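Side-chain contacts in transcriptional regulator, TetR family (Marinobacter aquaeolei, PDB 3NNR), which probably binds DNA through a helix-turn-helix motif and regulates transcription, as members of the TetR family generally do: residues Ile76-Met81 with Ala137-Pro142; Tyr95-Phe98 with Tyr104-Asp107; Phe97-Leu102 with Gln114-Phe119; Ile130-Ala135 with Asp146-Met151. One frame throughout, in Å; residues are numbered along the deposited sequence.

Interaction 1: residues Ile76-Met81 with Ala137-Pro142; sequences ITLEDM and AGIIQP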
# COMPACT_ATOMS: atom_id res chain seq x y z
N ILE A 76 -15.84 1.67 -24.23
CA ILE A 76 -15.93 1.32 -22.81
C ILE A 76 -17.15 2.02 -22.21
O ILE A 76 -17.34 3.21 -22.45
CB ILE A 76 -14.63 1.72 -22.02
CG1 ILE A 76 -14.66 1.18 -20.59
CG2 ILE A 76 -14.40 3.26 -21.97
CD1 ILE A 76 -13.35 1.27 -19.90
N THR A 77 -17.96 1.28 -21.45
CA THR A 77 -19.12 1.86 -20.73
C THR A 77 -18.81 2.00 -19.21
O THR A 77 -17.81 1.50 -18.72
CB THR A 77 -20.35 0.99 -20.85
OG1 THR A 77 -20.13 -0.22 -20.12
CG2 THR A 77 -20.71 0.66 -22.34
N LEU A 78 -19.71 2.67 -18.49
CA LEU A 78 -19.63 2.79 -17.03
C LEU A 78 -19.80 1.43 -16.29
O LEU A 78 -19.24 1.22 -15.19
CB LEU A 78 -20.67 3.80 -16.52
CG LEU A 78 -20.45 5.26 -16.91
CD1 LEU A 78 -21.59 6.11 -16.39
CD2 LEU A 78 -19.11 5.80 -16.40
N GLU A 79 -20.58 0.54 -16.90
CA GLU A 79 -20.86 -0.80 -16.37
C GLU A 79 -19.54 -1.61 -16.45
O GLU A 79 -19.16 -2.32 -15.49
CB GLU A 79 -22.04 -1.45 -17.11
CG GLU A 79 -23.48 -0.74 -16.97
CD GLU A 79 -23.68 0.62 -17.74
OE1 GLU A 79 -22.75 1.10 -18.43
OE2 GLU A 79 -24.78 1.23 -17.63
N ASP A 80 -18.80 -1.45 -17.56
CA ASP A 80 -17.46 -2.06 -17.69
C ASP A 80 -16.50 -1.53 -16.63
O ASP A 80 -15.70 -2.29 -16.08
CB ASP A 80 -16.79 -1.75 -19.04
CG ASP A 80 -17.48 -2.36 -20.21
OD1 ASP A 80 -18.20 -3.38 -20.06
OD2 ASP A 80 -17.24 -1.84 -21.31
N MSE A 81 -16.56 -0.23 -16.38
CA MSE A 81 -15.69 0.39 -15.38
C MSE A 81 -15.93 -0.25 -13.99
O MSE A 81 -14.99 -0.71 -13.35
CB MSE A 81 -15.87 1.91 -15.35
CG MSE A 81 -14.86 2.63 -14.52
SE MSE A 81 -15.31 4.50 -14.47
CE MSE A 81 -16.97 4.44 -13.46
N ALA A 137 -14.56 7.49 -25.25
CA ALA A 137 -16.01 7.45 -25.01
C ALA A 137 -16.61 8.79 -24.52
O ALA A 137 -17.83 8.91 -24.45
CB ALA A 137 -16.35 6.33 -24.01
N GLY A 138 -15.77 9.77 -24.18
CA GLY A 138 -16.22 11.08 -23.69
C GLY A 138 -16.59 11.13 -22.22
O GLY A 138 -17.29 12.04 -21.79
N ILE A 139 -16.08 10.17 -21.44
CA ILE A 139 -16.38 10.05 -20.00
C ILE A 139 -15.42 10.93 -19.19
O ILE A 139 -15.87 11.64 -18.28
CB ILE A 139 -16.37 8.58 -19.53
CG1 ILE A 139 -17.42 7.78 -20.34
CG2 ILE A 139 -16.68 8.52 -18.05
CD1 ILE A 139 -17.48 6.31 -20.03
N ILE A 140 -14.13 10.85 -19.49
CA ILE A 140 -13.13 11.73 -18.86
C ILE A 140 -12.50 12.59 -19.95
O ILE A 140 -12.64 12.30 -21.14
CB ILE A 140 -12.04 10.98 -18.02
CG1 ILE A 140 -11.02 10.20 -18.88
CG2 ILE A 140 -12.69 10.06 -17.00
CD1 ILE A 140 -9.93 9.55 -18.07
N GLN A 141 -11.79 13.62 -19.52
CA GLN A 141 -11.08 14.52 -20.43
C GLN A 141 -9.77 13.83 -20.84
O GLN A 141 -9.13 13.21 -20.00
CB GLN A 141 -10.84 15.87 -19.77
CG GLN A 141 -12.16 16.63 -19.55
CD GLN A 141 -12.07 17.89 -18.69
OE1 GLN A 141 -11.02 18.21 -18.11
NE2 GLN A 141 -13.18 18.60 -18.60
N PRO A 142 -9.39 13.89 -22.14
CA PRO A 142 -8.17 13.21 -22.57
C PRO A 142 -6.96 13.88 -21.94
O PRO A 142 -6.94 15.11 -21.85
CB PRO A 142 -8.17 13.40 -24.09
CG PRO A 142 -8.85 14.72 -24.29
CD PRO A 142 -9.87 14.84 -23.17
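Leu78 and Ile139 cross obliquely, the methyl tip of one laid against the forked end of the other. Leu78 CD2 rests against both methyls of the isoleucine, 4.0 Å from Ile139 CG2 and equally far from Ile139 CD1. The first torsion of Ile139 turns both branches to this side: CG1 stands anti to the carbonyl carbon (chi1 -59°) while CG2 takes the position anti to N. Ile139 CD1, at the end of the extended branch, also lies 3.9 Å from the carbonyl oxygen Ile76 O. A second methyl approaches that oxygen, Ala137 CB at 3.6 Å from Ile76 O, and the same CB touches the branch methyl Ile76 CG2 at 4.2 Å. No hydrogen bond crosses, so the contact rests on van der Waals packing of aliphatic groups and one carbonyl.

The backbones on each side are shaped by helix-end motifs. Thr77 is the N-cap of helix 78-94 and forms a capping box with Asp80: Asp80 N donates to Thr77 OG1 (3.1 Å), and Thr77 N donates almost straight to Asp80 OD2, which it meets from above the carboxylate plane. Across from it, Gly138, with positive phi, completes a Schellman motif after helix 110-136. One helix start is thereby set against another helix's finish. Ile76 also packs on Ile130 and Leu134 of helix 110-136, and Tyr202 of helix 200-211 touches both Leu78 and Ile139, with Val206 also reaching Leu78.

Interaction 2: residues Tyr95-Phe98 with Tyr104-Asp107; sequences YRFF and YLLD. With SO4 (sulfate ion), chain D.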
# COMPACT_ATOMS: atom_id res chain seq x y z
N TYR A 95 -7.35 -13.52 -2.63
CA TYR A 95 -5.95 -13.86 -2.58
C TYR A 95 -5.24 -12.91 -1.60
O TYR A 95 -4.05 -12.62 -1.75
CB TYR A 95 -5.38 -13.78 -4.00
CG TYR A 95 -5.91 -14.88 -4.89
CD1 TYR A 95 -7.19 -14.80 -5.46
CD2 TYR A 95 -5.14 -16.03 -5.18
CE1 TYR A 95 -7.71 -15.82 -6.26
CE2 TYR A 95 -5.67 -17.08 -6.02
CZ TYR A 95 -6.96 -16.96 -6.56
OH TYR A 95 -7.54 -17.95 -7.38
N ARG A 96 -5.96 -12.49 -0.54
CA ARG A 96 -5.44 -11.51 0.42
C ARG A 96 -4.08 -11.86 1.04
O ARG A 96 -3.34 -10.94 1.40
CB ARG A 96 -6.49 -11.12 1.51
CG ARG A 96 -6.62 -12.11 2.66
CD ARG A 96 -7.96 -12.01 3.43
NE ARG A 96 -8.94 -12.78 2.69
CZ ARG A 96 -9.65 -13.82 3.12
NH1 ARG A 96 -9.63 -14.23 4.38
NH2 ARG A 96 -10.47 -14.42 2.26
N PHE A 97 -3.78 -13.15 1.16
CA PHE A 97 -2.49 -13.62 1.74
C PHE A 97 -1.27 -13.12 0.95
O PHE A 97 -0.20 -12.90 1.52
CB PHE A 97 -2.41 -15.16 1.81
CG PHE A 97 -1.88 -15.80 0.55
CD1 PHE A 97 -2.68 -15.99 -0.54
CD2 PHE A 97 -0.51 -16.12 0.44
CE1 PHE A 97 -2.18 -16.54 -1.74
CE2 PHE A 97 0.01 -16.64 -0.73
CZ PHE A 97 -0.83 -16.85 -1.83
N PHE A 98 -1.44 -12.95 -0.36
CA PHE A 98 -0.34 -12.58 -1.25
C PHE A 98 0.21 -11.18 -0.98
O PHE A 98 1.39 -11.04 -0.64
CB PHE A 98 -0.79 -12.75 -2.69
CG PHE A 98 0.30 -12.62 -3.68
CD1 PHE A 98 1.16 -13.68 -3.91
CD2 PHE A 98 0.44 -11.47 -4.43
CE1 PHE A 98 2.18 -13.57 -4.84
CE2 PHE A 98 1.45 -11.35 -5.36
CZ PHE A 98 2.33 -12.40 -5.56
N TYR A 104 8.31 -10.74 1.29
CA TYR A 104 9.01 -12.01 1.60
C TYR A 104 8.82 -13.04 0.48
O TYR A 104 9.71 -13.83 0.19
CB TYR A 104 8.54 -12.60 2.92
CG TYR A 104 8.89 -11.73 4.10
CD1 TYR A 104 10.14 -11.83 4.71
CD2 TYR A 104 7.98 -10.79 4.58
CE1 TYR A 104 10.47 -11.01 5.82
CE2 TYR A 104 8.31 -9.96 5.67
CZ TYR A 104 9.54 -10.09 6.29
OH TYR A 104 9.88 -9.33 7.37
N LEU A 105 7.63 -13.03 -0.12
CA LEU A 105 7.31 -13.97 -1.20
C LEU A 105 8.19 -13.68 -2.45
O LEU A 105 8.81 -14.59 -2.99
CB LEU A 105 5.81 -13.99 -1.45
CG LEU A 105 5.01 -14.55 -0.25
CD1 LEU A 105 3.51 -14.42 -0.46
CD2 LEU A 105 5.36 -16.02 0.04
N LEU A 106 8.33 -12.41 -2.83
CA LEU A 106 9.23 -12.05 -3.92
C LEU A 106 10.69 -12.44 -3.63
O LEU A 106 11.36 -13.03 -4.47
CB LEU A 106 9.11 -10.57 -4.27
CG LEU A 106 7.69 -10.05 -4.63
CD1 LEU A 106 7.77 -8.71 -5.35
CD2 LEU A 106 6.89 -11.04 -5.45
N ASP A 107 11.16 -12.16 -2.42
CA ASP A 107 12.51 -12.52 -2.00
C ASP A 107 12.72 -14.05 -1.94
O ASP A 107 13.82 -14.53 -2.21
CB ASP A 107 12.81 -11.89 -0.63
CG ASP A 107 14.16 -12.23 -0.11
OD1 ASP A 107 15.13 -11.58 -0.54
OD2 ASP A 107 14.25 -13.13 0.75
S SO4 D . -8.65 -12.36 7.69
O1 SO4 D . -9.74 -11.50 8.17
O2 SO4 D . -7.58 -12.65 8.68
O3 SO4 D . -9.26 -13.64 7.29
O4 SO4 D . -8.10 -11.54 6.61
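In the all-helical C-terminal domain, Leu105 packs across the turn from helix 96-100 into helix 102-108, its methyl CD1 set against Phe97 and Phe98. Leu105 CD1 lies 4.2 Å from Phe97 CE2 and at the same distance from Phe98 CD1, approaching both rings obliquely; it also comes within 4.0 Å of the carbonyl oxygen Phe98 O. Phe97 and Leu105 cross at about a right angle, while the Phe98 CB sits over the centre of the Phe97 ring.

Arg96 takes no part in this apolar contact and reaches a sulfate ion instead, probably from the crystallisation liquor. Its chain bends at chi3 (83°), bringing NH1 to sulfate O3 in a weak, bent hydrogen bond of 3.0 Å, with the oxygen at the guanidinium edge. Arg96 NE is held by Trp93 O, and the guanidinium makes a cation-pi contact with the Trp93 ring. A methionine in place of Arg96 would probably leave Trp93 O without its donor, the Trp93 ring without its cation and the sulfate weakly held or lost.

Around the apolar core, Phe97 meets Phe18 of helix 6-21, and Leu105 packs on Ile53 of helix 49-67 and Leu112 of helix 110-136.

Interaction 3: residues Phe97-Leu102 with Gln114-Phe119; sequences FFHRDL and QDYREF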
# COMPACT_ATOMS: atom_id res chain seq x y z
N PHE A 97 -3.78 -13.15 1.16
CA PHE A 97 -2.49 -13.62 1.74
C PHE A 97 -1.27 -13.12 0.95
O PHE A 97 -0.20 -12.90 1.52
CB PHE A 97 -2.41 -15.16 1.81
CG PHE A 97 -1.88 -15.80 0.55
CD1 PHE A 97 -2.68 -15.99 -0.54
CD2 PHE A 97 -0.51 -16.12 0.44
CE1 PHE A 97 -2.18 -16.54 -1.74
CE2 PHE A 97 0.01 -16.64 -0.73
CZ PHE A 97 -0.83 -16.85 -1.83
N PHE A 98 -1.44 -12.95 -0.36
CA PHE A 98 -0.34 -12.58 -1.25
C PHE A 98 0.21 -11.18 -0.98
O PHE A 98 1.39 -11.04 -0.64
CB PHE A 98 -0.79 -12.75 -2.69
CG PHE A 98 0.30 -12.62 -3.68
CD1 PHE A 98 1.16 -13.68 -3.91
CD2 PHE A 98 0.44 -11.47 -4.43
CE1 PHE A 98 2.18 -13.57 -4.84
CE2 PHE A 98 1.45 -11.35 -5.36
CZ PHE A 98 2.33 -12.40 -5.56
N HIS A 99 -0.64 -10.17 -1.05
CA HIS A 99 -0.19 -8.78 -0.82
C HIS A 99 0.27 -8.48 0.61
O HIS A 99 1.05 -7.56 0.83
CB HIS A 99 -1.25 -7.78 -1.28
CG HIS A 99 -1.60 -7.96 -2.72
ND1 HIS A 99 -2.53 -8.88 -3.13
CD2 HIS A 99 -1.09 -7.39 -3.84
CE1 HIS A 99 -2.61 -8.85 -4.45
NE2 HIS A 99 -1.75 -7.95 -4.90
N ARG A 100 -0.18 -9.32 1.55
CA ARG A 100 0.16 -9.18 2.95
C ARG A 100 1.63 -9.52 3.22
O ARG A 100 2.29 -8.80 3.97
CB ARG A 100 -0.77 -10.06 3.76
CG ARG A 100 -0.59 -10.03 5.26
CD ARG A 100 -1.86 -10.55 5.90
NE ARG A 100 -2.10 -11.94 5.62
CZ ARG A 100 -3.28 -12.57 5.64
NH1 ARG A 100 -4.42 -11.95 5.86
NH2 ARG A 100 -3.30 -13.87 5.39
N ASP A 101 2.13 -10.59 2.60
CA ASP A 101 3.50 -11.04 2.77
C ASP A 101 4.28 -10.84 1.47
O ASP A 101 5.34 -11.48 1.26
CB ASP A 101 3.52 -12.50 3.27
CG ASP A 101 3.38 -12.61 4.78
OD1 ASP A 101 4.01 -11.80 5.50
OD2 ASP A 101 2.74 -13.57 5.27
N LEU A 102 3.86 -9.86 0.68
CA LEU A 102 4.40 -9.71 -0.68
C LEU A 102 5.91 -9.74 -0.74
O LEU A 102 6.48 -10.57 -1.43
CB LEU A 102 3.87 -8.43 -1.34
CG LEU A 102 4.17 -8.17 -2.83
CD1 LEU A 102 3.74 -9.37 -3.64
CD2 LEU A 102 3.54 -6.85 -3.36
N GLN A 114 9.99 -12.26 -10.83
CA GLN A 114 10.01 -11.97 -12.27
C GLN A 114 8.56 -11.85 -12.79
O GLN A 114 8.17 -10.77 -13.24
CB GLN A 114 10.84 -13.03 -13.03
CG GLN A 114 10.86 -13.00 -14.57
CD GLN A 114 11.59 -11.80 -15.15
OE1 GLN A 114 12.57 -11.98 -15.87
NE2 GLN A 114 11.12 -10.57 -14.86
N ASP A 115 7.76 -12.90 -12.63
CA ASP A 115 6.36 -12.90 -13.10
C ASP A 115 5.53 -11.73 -12.51
O ASP A 115 4.83 -11.06 -13.26
CB ASP A 115 5.66 -14.24 -12.78
CG ASP A 115 6.29 -15.44 -13.48
OD1 ASP A 115 7.39 -15.34 -14.09
OD2 ASP A 115 5.65 -16.50 -13.42
N TYR A 116 5.66 -11.46 -11.21
CA TYR A 116 4.91 -10.36 -10.58
C TYR A 116 5.25 -8.97 -11.15
O TYR A 116 4.34 -8.16 -11.38
CB TYR A 116 5.04 -10.33 -9.04
CG TYR A 116 4.04 -9.37 -8.42
CD1 TYR A 116 2.69 -9.63 -8.50
CD2 TYR A 116 4.43 -8.18 -7.80
CE1 TYR A 116 1.74 -8.76 -7.98
CE2 TYR A 116 3.47 -7.29 -7.25
CZ TYR A 116 2.13 -7.61 -7.35
OH TYR A 116 1.10 -6.82 -6.87
N ARG A 117 6.54 -8.72 -11.40
CA ARG A 117 7.00 -7.47 -12.06
C ARG A 117 6.26 -7.35 -13.40
O ARG A 117 5.67 -6.32 -13.68
CB ARG A 117 8.55 -7.45 -12.25
CG ARG A 117 9.21 -6.21 -13.00
CD ARG A 117 10.69 -6.48 -13.53
N GLU A 118 6.26 -8.42 -14.19
CA GLU A 118 5.65 -8.41 -15.53
C GLU A 118 4.13 -8.28 -15.51
O GLU A 118 3.55 -7.62 -16.39
CB GLU A 118 6.07 -9.65 -16.32
CG GLU A 118 7.53 -9.62 -16.69
CD GLU A 118 7.97 -10.82 -17.52
OE1 GLU A 118 7.59 -11.98 -17.20
OE2 GLU A 118 8.73 -10.58 -18.49
N PHE A 119 3.52 -8.92 -14.52
CA PHE A 119 2.10 -8.87 -14.27
C PHE A 119 1.65 -7.43 -13.90
O PHE A 119 0.61 -6.93 -14.37
CB PHE A 119 1.78 -9.89 -13.17
CG PHE A 119 0.36 -9.90 -12.70
CD1 PHE A 119 -0.69 -10.05 -13.62
CD2 PHE A 119 0.06 -9.78 -11.34
CE1 PHE A 119 -2.01 -10.09 -13.18
CE2 PHE A 119 -1.23 -9.81 -10.90
CZ PHE A 119 -2.27 -9.96 -11.81
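Tyr116 extends from helix 110-136 toward Phe98, His99 and Leu102, and its ring and hydroxyl divide between them. From CB, the ring bond runs anti to the backbone N (chi1 -168°), which places the ring among these three residues. CD1, on one flank, is 3.8 Å from Phe98 CE2 and lies in the plane of the Phe119 ring, at its edge. Further out, CE1 comes to 3.7 Å from Phe98 CE2. The edge of Phe98 is directed at the face of Tyr116 in an offset edge-to-face pair, with centroids 5.5 Å apart and planes inclined at 62°.

On the other flank CE2 meets Leu102 CD2 at 3.9 Å, and Leu102 CD1 lies above the face, displaced toward the rim. At the tip, Tyr116 OH stands 3.6 Å from His99 NE2, near the imidazole plane; the two atoms make no hydrogen bond to each other. A leucine here lacks ring and hydroxyl, and would probably leave the Phe98 edge without this ring face and His99 without its polar neighbour.

Both polar tips instead turn to one oxygen of an unidentified bound molecule, probably from the crystallisation liquor: His99 NE2 makes a hydrogen bond and Tyr116 OH a weak one. The chemistry is thus apolar and aromatic along the ring but polar at its end, which would suit the wall of a ligand pocket, though such a molecule is weak evidence for one.

Interaction 4: residues Ile130-Ala135 with Asp146-Met151; sequences IFAKLA and DLRSAM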
# COMPACT_ATOMS: atom_id res chain seq x y z
N ILE A 130 -7.71 1.58 -20.11
CA ILE A 130 -9.07 1.92 -19.65
C ILE A 130 -9.29 3.43 -19.70
O ILE A 130 -10.29 3.88 -20.23
CB ILE A 130 -9.36 1.38 -18.23
CG1 ILE A 130 -9.54 -0.15 -18.28
CG2 ILE A 130 -10.64 1.98 -17.68
CD1 ILE A 130 -9.22 -0.84 -16.94
N PHE A 131 -8.35 4.20 -19.17
CA PHE A 131 -8.44 5.64 -19.25
C PHE A 131 -8.44 6.12 -20.71
O PHE A 131 -9.21 7.01 -21.05
CB PHE A 131 -7.27 6.33 -18.55
CG PHE A 131 -7.25 6.21 -17.04
CD1 PHE A 131 -8.42 6.18 -16.27
CD2 PHE A 131 -6.02 6.31 -16.38
CE1 PHE A 131 -8.35 6.13 -14.88
CE2 PHE A 131 -5.94 6.28 -14.99
CZ PHE A 131 -7.10 6.19 -14.23
N ALA A 132 -7.58 5.52 -21.54
CA ALA A 132 -7.51 5.87 -22.96
C ALA A 132 -8.89 5.70 -23.59
O ALA A 132 -9.35 6.61 -24.30
CB ALA A 132 -6.43 5.06 -23.71
N LYS A 133 -9.56 4.57 -23.27
CA LYS A 133 -10.92 4.31 -23.77
C LYS A 133 -11.98 5.22 -23.15
O LYS A 133 -12.94 5.60 -23.83
CB LYS A 133 -11.35 2.83 -23.65
CG LYS A 133 -10.46 1.82 -24.38
CD LYS A 133 -11.20 0.66 -25.01
CE LYS A 133 -11.92 1.12 -26.28
NZ LYS A 133 -12.35 -0.01 -27.11
N LEU A 134 -11.85 5.56 -21.86
CA LEU A 134 -12.79 6.48 -21.19
C LEU A 134 -12.74 7.89 -21.84
O LEU A 134 -13.76 8.60 -21.91
CB LEU A 134 -12.50 6.56 -19.68
CG LEU A 134 -12.76 5.29 -18.84
CD1 LEU A 134 -12.01 5.36 -17.48
CD2 LEU A 134 -14.25 5.01 -18.68
N ALA A 135 -11.54 8.27 -22.30
CA ALA A 135 -11.32 9.51 -23.03
C ALA A 135 -12.08 9.42 -24.36
O ALA A 135 -12.90 10.28 -24.65
CB ALA A 135 -9.81 9.75 -23.27
N ASP A 146 2.22 11.44 -20.11
CA ASP A 146 2.89 11.46 -18.79
C ASP A 146 1.96 11.57 -17.60
O ASP A 146 2.11 10.81 -16.64
CB ASP A 146 3.95 12.55 -18.74
CG ASP A 146 5.10 12.29 -19.68
OD1 ASP A 146 5.49 11.12 -19.86
OD2 ASP A 146 5.64 13.27 -20.24
N LEU A 147 1.02 12.51 -17.66
CA LEU A 147 0.02 12.67 -16.58
C LEU A 147 -0.92 11.45 -16.44
O LEU A 147 -1.39 11.17 -15.34
CB LEU A 147 -0.75 13.98 -16.76
CG LEU A 147 -1.88 14.37 -15.79
CD1 LEU A 147 -1.53 14.08 -14.33
CD2 LEU A 147 -2.27 15.88 -15.98
N ARG A 148 -1.15 10.73 -17.54
CA ARG A 148 -1.97 9.51 -17.53
C ARG A 148 -1.20 8.30 -16.94
O ARG A 148 -1.81 7.47 -16.27
CB ARG A 148 -2.52 9.19 -18.95
CG ARG A 148 -3.62 8.16 -18.96
CD ARG A 148 -4.33 8.00 -20.34
NE ARG A 148 -3.53 7.32 -21.39
CZ ARG A 148 -3.04 7.84 -22.53
NH1 ARG A 148 -3.27 9.11 -22.90
NH2 ARG A 148 -2.32 7.06 -23.33
N SER A 149 0.10 8.18 -17.25
CA SER A 149 0.95 7.13 -16.65
C SER A 149 1.04 7.31 -15.14
O SER A 149 1.02 6.32 -14.39
CB SER A 149 2.39 7.16 -17.19
OG SER A 149 2.39 7.08 -18.60
N ALA A 150 1.19 8.57 -14.72
CA ALA A 150 1.23 8.95 -13.31
C ALA A 150 -0.11 8.60 -12.66
O ALA A 150 -0.15 7.92 -11.64
CB ALA A 150 1.52 10.43 -13.16
N MSE A 151 -1.21 9.04 -13.26
CA MSE A 151 -2.54 8.75 -12.70
C MSE A 151 -2.84 7.26 -12.60
O MSE A 151 -3.52 6.87 -11.65
CB MSE A 151 -3.64 9.45 -13.48
CG MSE A 151 -3.86 10.84 -13.00
SE MSE A 151 -4.68 11.88 -14.34
CE MSE A 151 -5.88 10.56 -15.25
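The Phe131 ring, at the packing of helix 110-136 on helix 145-160 in the all-helical C-terminal domain, has the selenomethionine Met151 over one face, its CE 4.3 Å above the ring plane and displaced toward the rim. At the ring edge, Leu134 CD1 of the same helix lies in plane, and the backbone carbon Met151 C comes to 4.0 Å from Phe131 CE2. The second flat group, the Arg148 guanidinium, receives Ala132 CB over one face, and its plane is turned 76° from that of the phenyl ring.

The short axes of 130-135 and 146-151 pass 11.3 Å apart, and their directions differ by 125°. Phe131 and Arg148 slide past each other in opposite directions, and the aliphatic part of the arginine does the touching: Arg148 CD is 3.8 Å from Phe131 CB, and Arg148 CG is 4.0 Å from Phe131 CD2. The guanidinium lies beside Ala132, and its NH1 makes a weak hydrogen bond to Gln143 O.

Glu194 of helix 186-194 touches both Phe131 and Met151, and Met151 also packs on Thr192 of the second subunit. An unidentified bound molecule, probably from the crystallisation liquor, lies about 3 Å from the Phe131 side chain. On the arginine side, the chain bends at chi3 (73°), and the Arg148 NE it carries comes to 4.3 Å from Ala132 CB.

How the interactions relate
The four contacts fall into two groups on the C-terminal domain. Interactions 2 and 3 share Phe97 and Phe98, their centres only 6 Å apart, and Leu106 CD2 of the former packs 4.1 Å from Tyr116 CB of the latter. Interactions 1 and 4 lie beyond the chain's centre from interaction 2, with 11 Å between their own centres; they are joined by a probable hydrogen bond from Ile139 N to Leu134 O (2.8 Å). Helix 110-136 links the groups, serving both interaction 3 and interaction 4, whose centres are 24 Å apart. Unidentified bound material, probably from the crystallisation liquor, lies about 3 Å from the side chains of His99 and of Phe131. Interactions 2, 3 and 4 touch the second subunit.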